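Local coordinates for cobalamin biosynthesis protein CobN (PDB 7C6O) that is the large catalytic subunit of cobaltochelatase, which probably inserts cobalt into the corrin ring during cobalamin biosynthesis, at residues A[530-542]-A[576-588]. Residues are numbered along the deposited sequence; the frame is centred on the assembly and turned at random. Where two conformers were deposited one is given.
Sequences HHYLAAYRWLDTG and GPDAALGDLPLIY
The guanidinium of Arg537 meets Ala580 O at one edge and Asp540 OD2 at another, both in its plane; the Tyr532 ring has Ala580 CB at its edge, the Tyr536 ring Tyr532 O. Helix 576-581 lies in the beta-alpha-beta crossover between parallel neighbouring strands 551-555 and 586-591, which it enters through a type II' turn, Leu581 to Leu584. The axes of the helical segments 530-539 and 576-581 come within 8.7 Å, their N-to-C directions 46° apart. Arg537 grips Ala580 O, in the last turn of helix 576-581, side-on, NE at 3.1 Å and NH2 at 2.8 Å, both from the same face of the carbonyl, above its plane. Bends at chi2 (-65°) and chi3 (85°) fold the arginine chain back to this carbonyl. NH1 and NH2 close end-on upon Asp540 OD2, NH1 forming a salt bridge of 3.0 Å, so four hydrogen bonds from NE, NH1 and NH2 to two oxygens fix the guanidinium's rotation. Asp540 OD1 pairs with Arg355 of helix 343-361, and the two arginines would favour a charged carboxylate. On the residues before Arg537 apolar contacts follow: Leu533 CD2 rests on the methyls of Ala579 and Ala580, and Tyr536 CB lies 4.1 Å from Ala580 CB. The side chains of Asp540 and Leu584 run antiparallel alongside each other, Leu584 CG 3.5 Å from Asp540 OD2. A water donates to Asp540 OD2 and accepts from Asp583 N at 2.9 Å.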
loop_
_atom_site.group_PDB
_atom_site.type_symbol
_atom_site.label_atom_id
_atom_site.label_comp_id
_atom_site.label_asym_id
_atom_site.label_seq_id
_atom_site.Cartn_x
_atom_site.Cartn_y
_atom_site.Cartn_z
ATOM N N HIS A 530 10.155 25.060 5.723
ATOM C CA HIS A 530 11.117 25.562 4.747
ATOM C C HIS A 530 12.409 24.757 4.783
ATOM O O HIS A 530 13.042 24.548 3.743
ATOM C CB HIS A 530 11.418 27.042 4.997
ATOM C CG HIS A 530 10.241 27.949 4.803
ATOM N ND1 HIS A 530 9.669 28.179 3.569
ATOM C CD2 HIS A 530 9.542 28.699 5.687
ATOM C CE1 HIS A 530 8.665 29.026 3.704
ATOM N NE2 HIS A 530 8.565 29.357 4.979
ATOM N N HIS A 531 12.817 24.299 5.970
ATOM C CA HIS A 531 14.011 23.465 6.068
ATOM C C HIS A 531 13.806 22.127 5.366
ATOM O O HIS A 531 14.698 21.649 4.656
ATOM C CB HIS A 531 14.381 23.256 7.536
ATOM C CG HIS A 531 15.556 22.354 7.740
ATOM N ND1 HIS A 531 15.426 21.034 8.113
ATOM C CD2 HIS A 531 16.886 22.581 7.618
ATOM C CE1 HIS A 531 16.625 20.487 8.216
ATOM N NE2 HIS A 531 17.527 21.405 7.919
ATOM N N TYR A 532 12.635 21.514 5.552
ATOM C CA TYR A 532 12.325 20.265 4.864
ATOM C C TYR A 532 12.401 20.445 3.353
ATOM O O TYR A 532 13.032 19.647 2.650
ATOM C CB TYR A 532 10.936 19.774 5.284
ATOM C CG TYR A 532 10.594 18.371 4.831
ATOM C CD1 TYR A 532 10.262 18.106 3.506
ATOM C CD2 TYR A 532 10.590 17.312 5.728
ATOM C CE1 TYR A 532 9.949 16.831 3.087
ATOM C CE2 TYR A 532 10.276 16.026 5.317
ATOM C CZ TYR A 532 9.955 15.793 3.997
ATOM O OH TYR A 532 9.643 14.521 3.577
ATOM N N LEU A 533 11.762 21.496 2.835
ATOM C CA LEU A 533 11.766 21.729 1.395
ATOM C C LEU A 533 13.162 22.076 0.893
ATOM O O LEU A 533 13.588 21.584 -0.158
ATOM C CB LEU A 533 10.775 22.839 1.043
ATOM C CG LEU A 533 9.309 22.540 1.361
ATOM C CD1 LEU A 533 8.457 23.792 1.209
ATOM C CD2 LEU A 533 8.786 21.427 0.468
ATOM N N ALA A 534 13.892 22.918 1.633
ATOM C CA ALA A 534 15.236 23.300 1.212
ATOM C C ALA A 534 16.151 22.087 1.100
ATOM O O ALA A 534 16.946 21.986 0.156
ATOM C CB ALA A 534 15.824 24.322 2.183
ATOM N N ALA A 535 16.051 21.155 2.050
ATOM C CA ALA A 535 16.932 19.993 2.045
ATOM C C ALA A 535 16.714 19.140 0.801
ATOM O O ALA A 535 17.675 18.732 0.139
ATOM C CB ALA A 535 16.718 19.169 3.314
ATOM N N TYR A 536 15.453 18.857 0.463
ATOM C CA TYR A 536 15.191 18.055 -0.727
ATOM C C TYR A 536 15.522 18.824 -1.998
ATOM O O TYR A 536 16.040 18.247 -2.962
ATOM C CB TYR A 536 13.736 17.579 -0.747
ATOM C CG TYR A 536 13.571 16.237 -0.085
ATOM C CD1 TYR A 536 13.898 15.067 -0.759
ATOM C CD2 TYR A 536 13.120 16.135 1.223
ATOM C CE1 TYR A 536 13.767 13.832 -0.153
ATOM C CE2 TYR A 536 12.985 14.902 1.838
ATOM C CZ TYR A 536 13.310 13.756 1.145
ATOM O OH TYR A 536 13.180 12.528 1.749
ATOM N N ARG A 537 15.237 20.125 -2.023
ATOM C CA ARG A 537 15.566 20.907 -3.207
ATOM C C ARG A 537 17.073 21.038 -3.390
ATOM O O ARG A 537 17.545 21.201 -4.522
ATOM C CB ARG A 537 14.897 22.281 -3.132
ATOM C CG ARG A 537 13.379 22.240 -3.323
ATOM C CD ARG A 537 12.998 21.770 -4.729
ATOM N NE ARG A 537 12.945 20.313 -4.850
ATOM C CZ ARG A 537 13.349 19.642 -5.924
ATOM N NH1 ARG A 537 13.849 20.295 -6.967
ATOM N NH2 ARG A 537 13.266 18.319 -5.958
ATOM N N TRP A 538 17.847 20.947 -2.304
ATOM C CA TRP A 538 19.297 20.984 -2.454
ATOM C C TRP A 538 19.833 19.686 -3.048
ATOM O O TRP A 538 20.872 19.696 -3.718
ATOM C CB TRP A 538 19.976 21.270 -1.114
ATOM C CG TRP A 538 21.462 21.108 -1.206
ATOM C CD1 TRP A 538 22.358 22.015 -1.696
ATOM C CD2 TRP A 538 22.222 19.952 -0.836
ATOM N NE1 TRP A 538 23.630 21.498 -1.643
ATOM C CE2 TRP A 538 23.574 20.233 -1.118
ATOM C CE3 TRP A 538 21.890 18.709 -0.287
ATOM C CZ2 TRP A 538 24.593 19.317 -0.870
ATOM C CZ3 TRP A 538 22.906 17.801 -0.039
ATOM C CH2 TRP A 538 24.240 18.111 -0.329
ATOM N N LEU A 539 19.147 18.564 -2.814
ATOM C CA LEU A 539 19.542 17.313 -3.450
ATOM C C LEU A 539 19.444 17.386 -4.967
ATOM O O LEU A 539 20.135 16.633 -5.661
ATOM C CB LEU A 539 18.675 16.158 -2.944
ATOM C CG LEU A 539 18.755 15.806 -1.461
ATOM C CD1 LEU A 539 17.800 14.662 -1.135
ATOM C CD2 LEU A 539 20.183 15.442 -1.084
ATOM N N ASP A 540 18.607 18.275 -5.490
ATOM C CA ASP A 540 18.341 18.373 -6.915
ATOM C C ASP A 540 19.256 19.426 -7.540
ATOM O O ASP A 540 20.229 19.881 -6.932
ATOM C CB ASP A 540 16.865 18.704 -7.132
ATOM C CG ASP A 540 16.332 18.198 -8.461
ATOM O OD1 ASP A 540 17.139 17.958 -9.385
ATOM O OD2 ASP A 540 15.098 18.051 -8.576
ATOM N N THR A 541 18.968 19.799 -8.778
ATOM C CA THR A 541 19.639 20.921 -9.407
ATOM C C THR A 541 18.833 22.192 -9.172
ATOM O O THR A 541 17.638 22.154 -8.871
ATOM C CB THR A 541 19.822 20.684 -10.908
ATOM O OG1 THR A 541 18.562 20.346 -11.499
ATOM C CG2 THR A 541 20.816 19.556 -11.156
ATOM N N GLY A 542 19.508 23.326 -9.299
ATOM C CA GLY A 542 18.834 24.603 -9.181
ATOM C C GLY A 542 19.572 25.575 -8.290
ATOM O O GLY A 542 19.871 26.701 -8.699
ATOM N N GLY A 576 2.627 18.555 -1.297
ATOM C CA GLY A 576 3.889 18.490 -0.595
ATOM C C GLY A 576 4.917 17.549 -1.195
ATOM O O GLY A 576 6.063 17.940 -1.440
ATOM N N PRO A 577 4.543 16.286 -1.425
ATOM C CA PRO A 577 5.507 15.352 -2.029
ATOM C C PRO A 577 6.022 15.802 -3.380
ATOM O O PRO A 577 7.176 15.512 -3.720
ATOM C CB PRO A 577 4.706 14.047 -2.139
ATOM C CG PRO A 577 3.682 14.150 -1.068
ATOM C CD PRO A 577 3.305 15.600 -1.013
ATOM N N ASP A 578 5.205 16.515 -4.160
ATOM C CA ASP A 578 5.635 16.933 -5.490
ATOM C C ASP A 578 6.616 18.096 -5.414
ATOM O O ASP A 578 7.621 18.122 -6.136
ATOM C CB ASP A 578 4.419 17.304 -6.338
ATOM C CG ASP A 578 4.790 17.681 -7.760
ATOM O OD1 ASP A 578 4.820 16.781 -8.627
ATOM O OD2 ASP A 578 5.050 18.876 -8.010
ATOM N N ALA A 579 6.339 19.072 -4.544
ATOM C CA ALA A 579 7.245 20.202 -4.387
ATOM C C ALA A 579 8.604 19.754 -3.859
ATOM O O ALA A 579 9.645 20.276 -4.276
ATOM C CB ALA A 579 6.628 21.243 -3.453
ATOM N N ALA A 580 8.614 18.782 -2.948
ATOM C CA ALA A 580 9.873 18.331 -2.365
ATOM C C ALA A 580 10.677 17.496 -3.357
ATOM O O ALA A 580 11.865 17.757 -3.582
ATOM C CB ALA A 580 9.605 17.538 -1.085
ATOM N N LEU A 581 10.045 16.492 -3.969
ATOM C CA LEU A 581 10.783 15.507 -4.755
ATOM C C LEU A 581 11.015 15.942 -6.199
ATOM O O LEU A 581 12.071 15.642 -6.769
ATOM C CB LEU A 581 10.050 14.163 -4.732
ATOM C CG LEU A 581 10.808 12.963 -5.303
ATOM C CD1 LEU A 581 12.155 12.800 -4.605
ATOM C CD2 LEU A 581 9.978 11.695 -5.158
ATOM N N GLY A 582 10.052 16.636 -6.804
ATOM C CA GLY A 582 10.231 17.109 -8.171
ATOM C C GLY A 582 10.406 15.969 -9.157
ATOM O O GLY A 582 9.705 14.953 -9.104
ATOM N N ASP A 583 11.364 16.137 -10.070
ATOM C CA ASP A 583 11.664 15.149 -11.099
ATOM C C ASP A 583 12.661 14.086 -10.646
ATOM O O ASP A 583 13.053 13.244 -11.462
ATOM C CB ASP A 583 12.216 15.838 -12.356
ATOM C CG ASP A 583 11.206 16.751 -13.023
ATOM O OD1 ASP A 583 9.989 16.534 -12.851
ATOM O OD2 ASP A 583 11.635 17.686 -13.733
ATOM N N LEU A 584 13.075 14.096 -9.385
ATOM C CA LEU A 584 14.140 13.198 -8.932
ATOM C C LEU A 584 13.701 11.741 -8.979
ATOM O O LEU A 584 12.689 11.387 -8.358
ATOM C CB LEU A 584 14.564 13.558 -7.512
ATOM C CG LEU A 584 15.423 14.803 -7.317
ATOM C CD1 LEU A 584 15.492 15.151 -5.840
ATOM C CD2 LEU A 584 16.817 14.577 -7.882
ATOM N N PRO A 585 14.418 10.869 -9.689
ATOM C CA PRO A 585 14.121 9.434 -9.603
ATOM C C PRO A 585 14.310 8.937 -8.178
ATOM O O PRO A 585 15.254 9.325 -7.486
ATOM C CB PRO A 585 15.136 8.800 -10.563
ATOM C CG PRO A 585 15.514 9.912 -11.505
ATOM C CD PRO A 585 15.479 11.159 -10.670
ATOM N N LEU A 586 13.390 8.083 -7.736
ATOM C CA LEU A 586 13.398 7.550 -6.378
ATOM C C LEU A 586 13.426 6.030 -6.435
ATOM O O LEU A 586 12.509 5.404 -6.980
ATOM C CB LEU A 586 12.181 8.042 -5.588
ATOM C CG LEU A 586 11.980 7.485 -4.174
ATOM C CD1 LEU A 586 13.169 7.807 -3.281
ATOM C CD2 LEU A 586 10.683 8.014 -3.560
ATOM N N ILE A 587 14.479 5.444 -5.875
ATOM C CA ILE A 587 14.652 3.998 -5.792
ATOM C C ILE A 587 14.567 3.616 -4.322
ATOM O O ILE A 587 15.207 4.250 -3.475
ATOM C CB ILE A 587 15.989 3.564 -6.416
ATOM C CG1 ILE A 587 16.049 4.023 -7.876
ATOM C CG2 ILE A 587 16.166 2.055 -6.308
ATOM C CD1 ILE A 587 17.445 4.080 -8.441
ATOM N N TYR A 588 13.781 2.586 -4.017
ATOM C CA TYR A 588 13.237 2.405 -2.672
ATOM C C TYR A 588 13.232 0.934 -2.280
ATOM O O TYR A 588 12.241 0.224 -2.495
ATOM C CB TYR A 588 11.823 2.984 -2.605
ATOM C CG TYR A 588 11.402 3.610 -1.293
ATOM C CD1 TYR A 588 11.834 3.106 -0.073
ATOM C CD2 TYR A 588 10.544 4.705 -1.285
ATOM C CE1 TYR A 588 11.424 3.686 1.122
ATOM C CE2 TYR A 588 10.134 5.289 -0.105
ATOM C CZ TYR A 588 10.573 4.778 1.094
ATOM O OH TYR A 588 10.154 5.370 2.261
HETATM O O HOH W 1 12.991 18.577 -10.296
#